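D-isomer specific 2-hydroxyacid dehydrogenase NAD-binding (Xanthobacter autotrophicus, PDB 4XA8) probably binds a nicotinamide adenine dinucleotide cofactor and uses it to interconvert D-2-hydroxyacids and 2-keto acids. Local coordinates at residues L116-R120 with D121-F125; A222-P225 with R226-F230; P237-E241 with A242-A246. One frame throughout, in Å; residues are numbered along the deposited sequence.

Contact 1 of 3, residues L116-R120 with D121-F125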
loop_
_atom_site.group_PDB
_atom_site.type_symbol
_atom_site.label_atom_id
_atom_site.label_comp_id
_atom_site.label_asym_id
_atom_site.label_seq_id
_atom_site.Cartn_x
_atom_site.Cartn_y
_atom_site.Cartn_z
ATOM N N LEU A 116 -2.486 1.909 -4.445
ATOM C CA LEU A 116 -1.380 1.060 -4.976
ATOM C C LEU A 116 -1.777 -0.440 -5.001
ATOM O O LEU A 116 -1.440 -1.192 -5.934
ATOM C CB LEU A 116 -0.086 1.230 -4.157
ATOM C CG LEU A 116 0.625 2.582 -4.256
ATOM C CD1 LEU A 116 1.708 2.753 -3.193
ATOM C CD2 LEU A 116 1.187 2.648 -5.641
ATOM N N ARG A 117 -2.533 -0.828 -3.995
ATOM C CA ARG A 117 -2.966 -2.200 -3.882
ATOM C C ARG A 117 -3.833 -2.543 -5.146
ATOM O O ARG A 117 -3.648 -3.590 -5.761
ATOM C CB ARG A 117 -3.697 -2.397 -2.568
ATOM C CG ARG A 117 -4.440 -3.691 -2.336
ATOM C CD ARG A 117 -5.078 -3.830 -0.934
ATOM N NE ARG A 117 -5.626 -5.185 -0.899
ATOM C CZ ARG A 117 -6.795 -5.542 -1.384
ATOM N NH1 ARG A 117 -7.610 -4.642 -1.894
ATOM N NH2 ARG A 117 -7.145 -6.831 -1.399
ATOM N N HIS A 118 -4.746 -1.671 -5.544
ATOM C CA HIS A 118 -5.537 -1.894 -6.765
ATOM C C HIS A 118 -4.773 -1.708 -8.070
ATOM O O HIS A 118 -4.946 -2.486 -9.006
ATOM C CB HIS A 118 -6.800 -1.017 -6.750
ATOM C CG HIS A 118 -7.796 -1.460 -5.730
ATOM N ND1 HIS A 118 -8.441 -2.677 -5.808
ATOM C CD2 HIS A 118 -8.217 -0.885 -4.581
ATOM C CE1 HIS A 118 -9.239 -2.816 -4.765
ATOM N NE2 HIS A 118 -9.129 -1.735 -4.020
ATOM N N ALA A 119 -3.949 -0.676 -8.139
ATOM C CA ALA A 119 -3.200 -0.373 -9.344
ATOM C C ALA A 119 -2.211 -1.505 -9.657
ATOM O O ALA A 119 -1.966 -1.750 -10.802
ATOM C CB ALA A 119 -2.440 0.943 -9.180
ATOM N N ARG A 120 -1.617 -2.152 -8.642
ATOM C CA ARG A 120 -0.702 -3.279 -8.911
ATOM C C ARG A 120 -1.406 -4.629 -8.962
ATOM O O ARG A 120 -0.746 -5.638 -9.110
ATOM C CB ARG A 120 0.445 -3.285 -7.909
ATOM C CG ARG A 120 1.255 -1.988 -7.861
ATOM C CD ARG A 120 1.758 -1.537 -9.210
ATOM N NE ARG A 120 2.409 -2.625 -9.911
ATOM C CZ ARG A 120 3.704 -2.965 -9.813
ATOM N NH1 ARG A 120 4.574 -2.274 -9.054
ATOM N NH2 ARG A 120 4.134 -4.012 -10.529
ATOM N N ASP A 121 -2.743 -4.634 -8.886
ATOM C CA ASP A 121 -3.556 -5.846 -8.967
ATOM C C ASP A 121 -3.254 -6.813 -7.839
ATOM O O ASP A 121 -3.354 -8.055 -8.015
ATOM C CB ASP A 121 -3.376 -6.526 -10.344
ATOM C CG ASP A 121 -4.147 -5.803 -11.449
ATOM O OD1 ASP A 121 -5.354 -5.539 -11.324
ATOM O OD2 ASP A 121 -3.533 -5.453 -12.457
ATOM N N ILE A 122 -2.934 -6.273 -6.656
ATOM C CA ILE A 122 -2.634 -7.133 -5.508
ATOM C C ILE A 122 -3.762 -8.161 -5.191
ATOM O O ILE A 122 -3.450 -9.285 -4.813
ATOM C CB ILE A 122 -2.212 -6.302 -4.275
ATOM C CG1 ILE A 122 -0.894 -5.514 -4.580
ATOM C CG2 ILE A 122 -2.050 -7.128 -3.027
ATOM C CD1 ILE A 122 0.282 -6.293 -5.110
ATOM N N PRO A 123 -5.054 -7.788 -5.320
ATOM C CA PRO A 123 -6.108 -8.784 -5.021
ATOM C C PRO A 123 -6.017 -10.068 -5.873
ATOM O O PRO A 123 -6.216 -11.183 -5.345
ATOM C CB PRO A 123 -7.412 -8.001 -5.242
ATOM C CG PRO A 123 -6.999 -6.565 -4.940
ATOM C CD PRO A 123 -5.603 -6.427 -5.465
ATOM N N THR A 124 -5.628 -9.913 -7.141
ATOM C CA THR A 124 -5.421 -11.034 -8.026
ATOM C C THR A 124 -4.234 -11.909 -7.575
ATOM O O THR A 124 -4.320 -13.147 -7.559
ATOM C CB THR A 124 -5.244 -10.508 -9.429
ATOM O OG1 THR A 124 -6.459 -9.877 -9.774
ATOM C CG2 THR A 124 -4.904 -11.606 -10.412
ATOM N N PHE A 125 -3.131 -11.267 -7.239
ATOM C CA PHE A 125 -1.978 -11.972 -6.677
ATOM C C PHE A 125 -2.240 -12.667 -5.366
ATOM O O PHE A 125 -1.714 -13.755 -5.147
ATOM C CB PHE A 125 -0.750 -11.054 -6.610
ATOM C CG PHE A 125 -0.313 -10.602 -7.950
ATOM C CD1 PHE A 125 0.242 -11.507 -8.868
ATOM C CD2 PHE A 125 -0.469 -9.305 -8.341
ATOM C CE1 PHE A 125 0.636 -11.071 -10.138
ATOM C CE2 PHE A 125 -0.124 -8.870 -9.609
ATOM C CZ PHE A 125 0.448 -9.755 -10.508
HETATM O O HOH W 1 -3.910 -2.390 -12.724
#
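Arg117 turns CG away from its backbone N (chi1 170°) and stays extended to NE, which carries its guanidinium across to Pro123. Pro123 CG lies over one face of that flat group, 3.6 Å from Arg117 NH2. The same arginine nitrogen forms a salt bridge with Glu126, about one turn beyond Pro123. Nearer the backbone, Arg117 CG packs on Ile122 CB at 3.9 Å. Phe113 of the second subunit packs on both residues.

Phe125 comes in edge-on to the backbone. Phe125 CE2 lies 3.3 Å from Arg120 O, with the oxygen near the ring plane. At the far end of its own side chain, Arg120 NH2 bonds to Leu284 O of the second subunit.

Two backbone hydrogen bonds close the turn. Ile122 N gives a 2.9 Å bond to Arg117 O. Asp121 N reaches His118 O at 3.1 Å. A water lies within hydrogen-bonding distance of both Ala119 O and Asp121 OD2. Asp121 OD1 is held by a salt bridge to Lys229. His118 bonds through its ring nitrogens to Glu255 and Thr257.

Asp121 has positive phi (62°) and is the C-prime residue. This is a Schellman motif, which ends helix 103-119 just before helix 122-130 begins.

Contact 2 of 3, residues A222-P225 with R226-F230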
loop_
_atom_site.group_PDB
_atom_site.type_symbol
_atom_site.label_atom_id
_atom_site.label_comp_id
_atom_site.label_asym_id
_atom_site.label_seq_id
_atom_site.Cartn_x
_atom_site.Cartn_y
_atom_site.Cartn_z
ATOM N N ALA A 222 -23.043 3.734 -12.079
ATOM C CA ALA A 222 -23.123 3.295 -13.450
ATOM C C ALA A 222 -22.284 4.162 -14.414
ATOM O O ALA A 222 -21.934 3.696 -15.487
ATOM C CB ALA A 222 -24.568 3.237 -13.894
ATOM N N HIS A 223 -21.913 5.379 -14.016
ATOM C CA HIS A 223 -21.044 6.234 -14.843
ATOM C C HIS A 223 -19.592 5.804 -14.847
ATOM O O HIS A 223 -18.847 6.150 -15.754
ATOM C CB HIS A 223 -21.065 7.663 -14.330
ATOM C CG HIS A 223 -22.365 8.358 -14.523
ATOM N ND1 HIS A 223 -23.066 8.298 -15.705
ATOM C CD2 HIS A 223 -23.062 9.181 -13.712
ATOM C CE1 HIS A 223 -24.160 9.030 -15.601
ATOM N NE2 HIS A 223 -24.175 9.580 -14.397
ATOM N N LEU A 224 -19.177 5.110 -13.800
ATOM C CA LEU A 224 -17.860 4.502 -13.777
ATOM C C LEU A 224 -17.712 3.532 -14.925
ATOM O O LEU A 224 -18.675 2.905 -15.308
ATOM C CB LEU A 224 -17.666 3.763 -12.455
ATOM C CG LEU A 224 -17.558 4.622 -11.198
ATOM C CD1 LEU A 224 -17.693 3.723 -9.973
ATOM C CD2 LEU A 224 -16.219 5.376 -11.224
ATOM N N PRO A 225 -16.492 3.372 -15.455
ATOM C CA PRO A 225 -16.251 2.340 -16.467
ATOM C C PRO A 225 -16.414 0.938 -15.908
ATOM O O PRO A 225 -16.059 0.689 -14.770
ATOM C CB PRO A 225 -14.775 2.544 -16.848
ATOM C CG PRO A 225 -14.160 3.200 -15.667
ATOM C CD PRO A 225 -15.243 4.005 -14.989
ATOM N N ARG A 226 -16.881 0.006 -16.728
ATOM C CA ARG A 226 -16.973 -1.375 -16.309
ATOM C C ARG A 226 -15.579 -1.893 -15.956
ATOM O O ARG A 226 -14.579 -1.647 -16.650
ATOM C CB ARG A 226 -17.647 -2.236 -17.393
ATOM C CG ARG A 226 -17.633 -3.708 -17.033
ATOM C CD ARG A 226 -18.594 -4.559 -17.833
ATOM N NE ARG A 226 -18.581 -5.916 -17.285
ATOM C CZ ARG A 226 -19.447 -6.424 -16.401
ATOM N NH1 ARG A 226 -20.467 -5.729 -15.899
ATOM N NH2 ARG A 226 -19.266 -7.666 -15.991
ATOM N N GLY A 227 -15.484 -2.524 -14.801
ATOM C CA GLY A 227 -14.194 -2.965 -14.301
ATOM C C GLY A 227 -13.490 -2.000 -13.366
ATOM O O GLY A 227 -12.364 -2.250 -12.971
ATOM N N ALA A 228 -14.160 -0.922 -12.973
ATOM C CA ALA A 228 -13.586 0.059 -12.119
ATOM C C ALA A 228 -13.271 -0.535 -10.755
ATOM O O ALA A 228 -13.861 -1.525 -10.332
ATOM C CB ALA A 228 -14.514 1.276 -11.958
ATOM N N LYS A 229 -12.310 0.093 -10.090
ATOM C CA LYS A 229 -11.908 -0.258 -8.724
ATOM C C LYS A 229 -12.302 0.880 -7.754
ATOM O O LYS A 229 -12.031 2.036 -8.014
ATOM C CB LYS A 229 -10.420 -0.548 -8.710
ATOM C CG LYS A 229 -10.124 -1.677 -9.725
ATOM C CD LYS A 229 -8.737 -1.699 -10.268
ATOM C CE LYS A 229 -8.428 -3.002 -11.023
ATOM N NZ LYS A 229 -7.183 -3.622 -10.420
ATOM N N PHE A 230 -12.975 0.517 -6.660
ATOM C CA PHE A 230 -13.692 1.474 -5.799
ATOM C C PHE A 230 -13.134 1.435 -4.363
ATOM O O PHE A 230 -13.053 0.370 -3.750
ATOM C CB PHE A 230 -15.155 1.071 -5.825
ATOM C CG PHE A 230 -16.087 2.040 -5.178
ATOM C CD1 PHE A 230 -16.381 1.925 -3.825
ATOM C CD2 PHE A 230 -16.708 3.042 -5.908
ATOM C CE1 PHE A 230 -17.254 2.790 -3.207
ATOM C CE2 PHE A 230 -17.612 3.909 -5.290
ATOM C CZ PHE A 230 -17.875 3.779 -3.945
#
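Leu224 and Ala228 meet across a type II beta turn that runs from Pro225 to Ala228. The turn leads from helix 218-223 into strand 228-232, within a beta-alpha-beta unit of the Rossmann-type domain.

Leu224 can be followed outward. Leu224 CB lies 4.0 Å from Ala228 CB, an apolar contact close to the backbone. CG sits beside the backbone N and opposite the carbonyl carbon (chi1 -69°). This course carries the branch toward the ring of Phe230. At the tip, Leu224 CD1 meets the ring edge, near the ring plane, 4.2 Å from Phe230 CD2. The side chain also packs on Val202 of strand 201-204 and on Leu196 of helix 192-197. Leu224 is buried among strand 201-204, helix 192-197 and the start of strand 228-232.

Pro225 lies beside it. Its ring touches the Ala228 methyl, with Pro225 CD 4.1 Å from Ala228 CB. Ala228 CB thus has Leu224 and Pro225 as apolar neighbours, and it also lies close to Pro225 O.

Arg226 and Gly227 form the corner of the turn. The Arg226 side chain is extended, and its NH2 bonds to Ser250 O. Gly227 has phi 94° and psi 7°. A CB at these angles would press on the carbonyl oxygen of Arg226, so the residue suits the third position of the turn. Beyond the corner, backbone bonds of Ala228 with Ala254 and of Lys229 with Val202 set the strand between its two neighbours.

The turn is closed by a weak hydrogen bond from Ala228 N to Pro225 O, 3.1 Å long and bent to 132° at the hydrogen.

Contact 3 of 3, residues P237-E241 with A242-A246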
loop_
_atom_site.group_PDB
_atom_site.type_symbol
_atom_site.label_atom_id
_atom_site.label_comp_id
_atom_site.label_asym_id
_atom_site.label_seq_id
_atom_site.Cartn_x
_atom_site.Cartn_y
_atom_site.Cartn_z
ATOM N N PRO A 237 -22.603 6.236 4.146
ATOM C CA PRO A 237 -23.800 6.730 3.461
ATOM C C PRO A 237 -23.603 7.822 2.380
ATOM O O PRO A 237 -24.603 8.225 1.775
ATOM C CB PRO A 237 -24.649 7.275 4.619
ATOM C CG PRO A 237 -23.649 7.850 5.527
ATOM C CD PRO A 237 -22.426 6.942 5.437
ATOM N N VAL A 238 -22.375 8.312 2.144
ATOM C CA VAL A 238 -22.072 9.048 0.894
ATOM C C VAL A 238 -22.334 8.077 -0.245
ATOM O O VAL A 238 -22.655 8.455 -1.368
ATOM C CB VAL A 238 -20.580 9.516 0.835
ATOM C CG1 VAL A 238 -20.171 9.847 -0.591
ATOM C CG2 VAL A 238 -20.377 10.726 1.736
ATOM N N VAL A 239 -22.148 6.805 0.059
ATOM C CA VAL A 239 -22.325 5.744 -0.885
ATOM C C VAL A 239 -23.586 4.985 -0.536
ATOM O O VAL A 239 -23.834 4.697 0.637
ATOM C CB VAL A 239 -21.089 4.826 -0.888
ATOM C CG1 VAL A 239 -21.296 3.654 -1.818
ATOM C CG2 VAL A 239 -19.870 5.614 -1.344
ATOM N N ASP A 240 -24.404 4.698 -1.548
ATOM C CA ASP A 240 -25.548 3.802 -1.371
ATOM C C ASP A 240 -25.046 2.364 -1.309
ATOM O O ASP A 240 -24.604 1.828 -2.309
ATOM C CB ASP A 240 -26.525 3.962 -2.547
ATOM C CG ASP A 240 -27.832 3.255 -2.325
ATOM O OD1 ASP A 240 -27.891 2.021 -2.461
ATOM O OD2 ASP A 240 -28.821 3.936 -2.032
ATOM N N GLU A 241 -25.084 1.749 -0.138
ATOM C CA GLU A 241 -24.431 0.460 0.056
ATOM C C GLU A 241 -25.121 -0.624 -0.776
ATOM O O GLU A 241 -24.449 -1.456 -1.373
ATOM C CB GLU A 241 -24.408 0.080 1.540
ATOM C CG GLU A 241 -23.490 -1.089 1.900
ATOM C CD GLU A 241 -23.022 -1.070 3.366
ATOM O OE1 GLU A 241 -23.396 -1.992 4.143
ATOM O OE2 GLU A 241 -22.250 -0.147 3.728
ATOM N N ALA A 242 -26.450 -0.567 -0.864
ATOM C CA ALA A 242 -27.208 -1.530 -1.635
ATOM C C ALA A 242 -26.754 -1.477 -3.088
ATOM O O ALA A 242 -26.458 -2.509 -3.697
ATOM C CB ALA A 242 -28.700 -1.268 -1.516
ATOM N N ALA A 243 -26.645 -0.278 -3.628
ATOM C CA ALA A 243 -26.247 -0.109 -5.031
ATOM C C ALA A 243 -24.802 -0.562 -5.281
ATOM O O ALA A 243 -24.491 -1.113 -6.328
ATOM C CB ALA A 243 -26.423 1.347 -5.469
ATOM N N LEU A 244 -23.928 -0.289 -4.324
ATOM C CA LEU A 244 -22.539 -0.764 -4.379
ATOM C C LEU A 244 -22.462 -2.300 -4.445
ATOM O O LEU A 244 -21.763 -2.880 -5.271
ATOM C CB LEU A 244 -21.733 -0.217 -3.176
ATOM C CG LEU A 244 -20.274 -0.716 -3.102
ATOM C CD1 LEU A 244 -19.445 -0.259 -4.280
ATOM C CD2 LEU A 244 -19.587 -0.267 -1.807
ATOM N N ILE A 245 -23.195 -2.969 -3.589
ATOM C CA ILE A 245 -23.199 -4.420 -3.608
ATOM C C ILE A 245 -23.696 -4.938 -4.927
ATOM O O ILE A 245 -23.128 -5.886 -5.460
ATOM C CB ILE A 245 -24.023 -4.985 -2.436
ATOM C CG1 ILE A 245 -23.222 -4.784 -1.137
ATOM C CG2 ILE A 245 -24.330 -6.464 -2.624
ATOM C CD1 ILE A 245 -24.094 -4.767 0.096
ATOM N N ALA A 246 -24.717 -4.282 -5.479
ATOM C CA ALA A 246 -25.267 -4.677 -6.766
ATOM C C ALA A 246 -24.239 -4.533 -7.890
ATOM O O ALA A 246 -24.048 -5.453 -8.692
ATOM C CB ALA A 246 -26.545 -3.894 -7.083
#
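Asp240 OD1 accepts a 2.9 Å hydrogen bond from Ala243 N. It uses its anti lone pair, the one turned away from OD2. The carboxylate gets there because CG stands opposite the backbone N (chi1 -170°). This is an N-cap at the start of helix 241-250. Asp240 OD1 also touches the methyl group of Ala243, 3.4 Å from Ala243 CB. Without the carboxylate, as with an alanine in place of Asp240, Ala243 N would probably lose its side-chain cap and the first turn would be less firmly held.

Regular helical bonds follow. Leu244 N donates to Asp240 O at 3.0 Å, and Ile245 N donates to Glu241 O at the same length, 3.0 Å.

Val239 CG1 lies 4.1 Å from Leu244 CB, an apolar contact. The aliphatic CG of Glu241 lies 4.1 Å from Ile245 CD1. Beyond CG, Glu241 OE2 bonds to Glu262 N.

Further out, backbone bonds to Met216 hold Val238 and Asp240. Val239 packs on Val204 of strand 201-204. Leu244 rests on Phe230 of strand 228-232 and on Ile253 and Leu258 of strand 253-258, which places the helix start against the parallel sheet.

In the fold
The three contacts follow one another along the chain, all in the NAD-binding domain. Strand 228-232 joins them. From contact 2, Lys229 NZ reaches contact 1, with a 2.8 Å salt bridge to Asp121 OD1. The next residue, Phe230, reaches contact 3: Phe230 CZ lies 3.8 Å from Val239 CG2, and Phe230 CD1 lies 3.8 Å from Leu244 CD1. Contacts 1 and 3 do not touch; their nearest atoms are about 10 Å apart. The cofactor site lies nearby. The side chain of Val239 is about 7 Å from that of Ala234, and that of His118 is about 10 Å from that of Val233. Ala234 and Val233 are seen to bind NADPH in this protein; no cofactor is bound to this chain here.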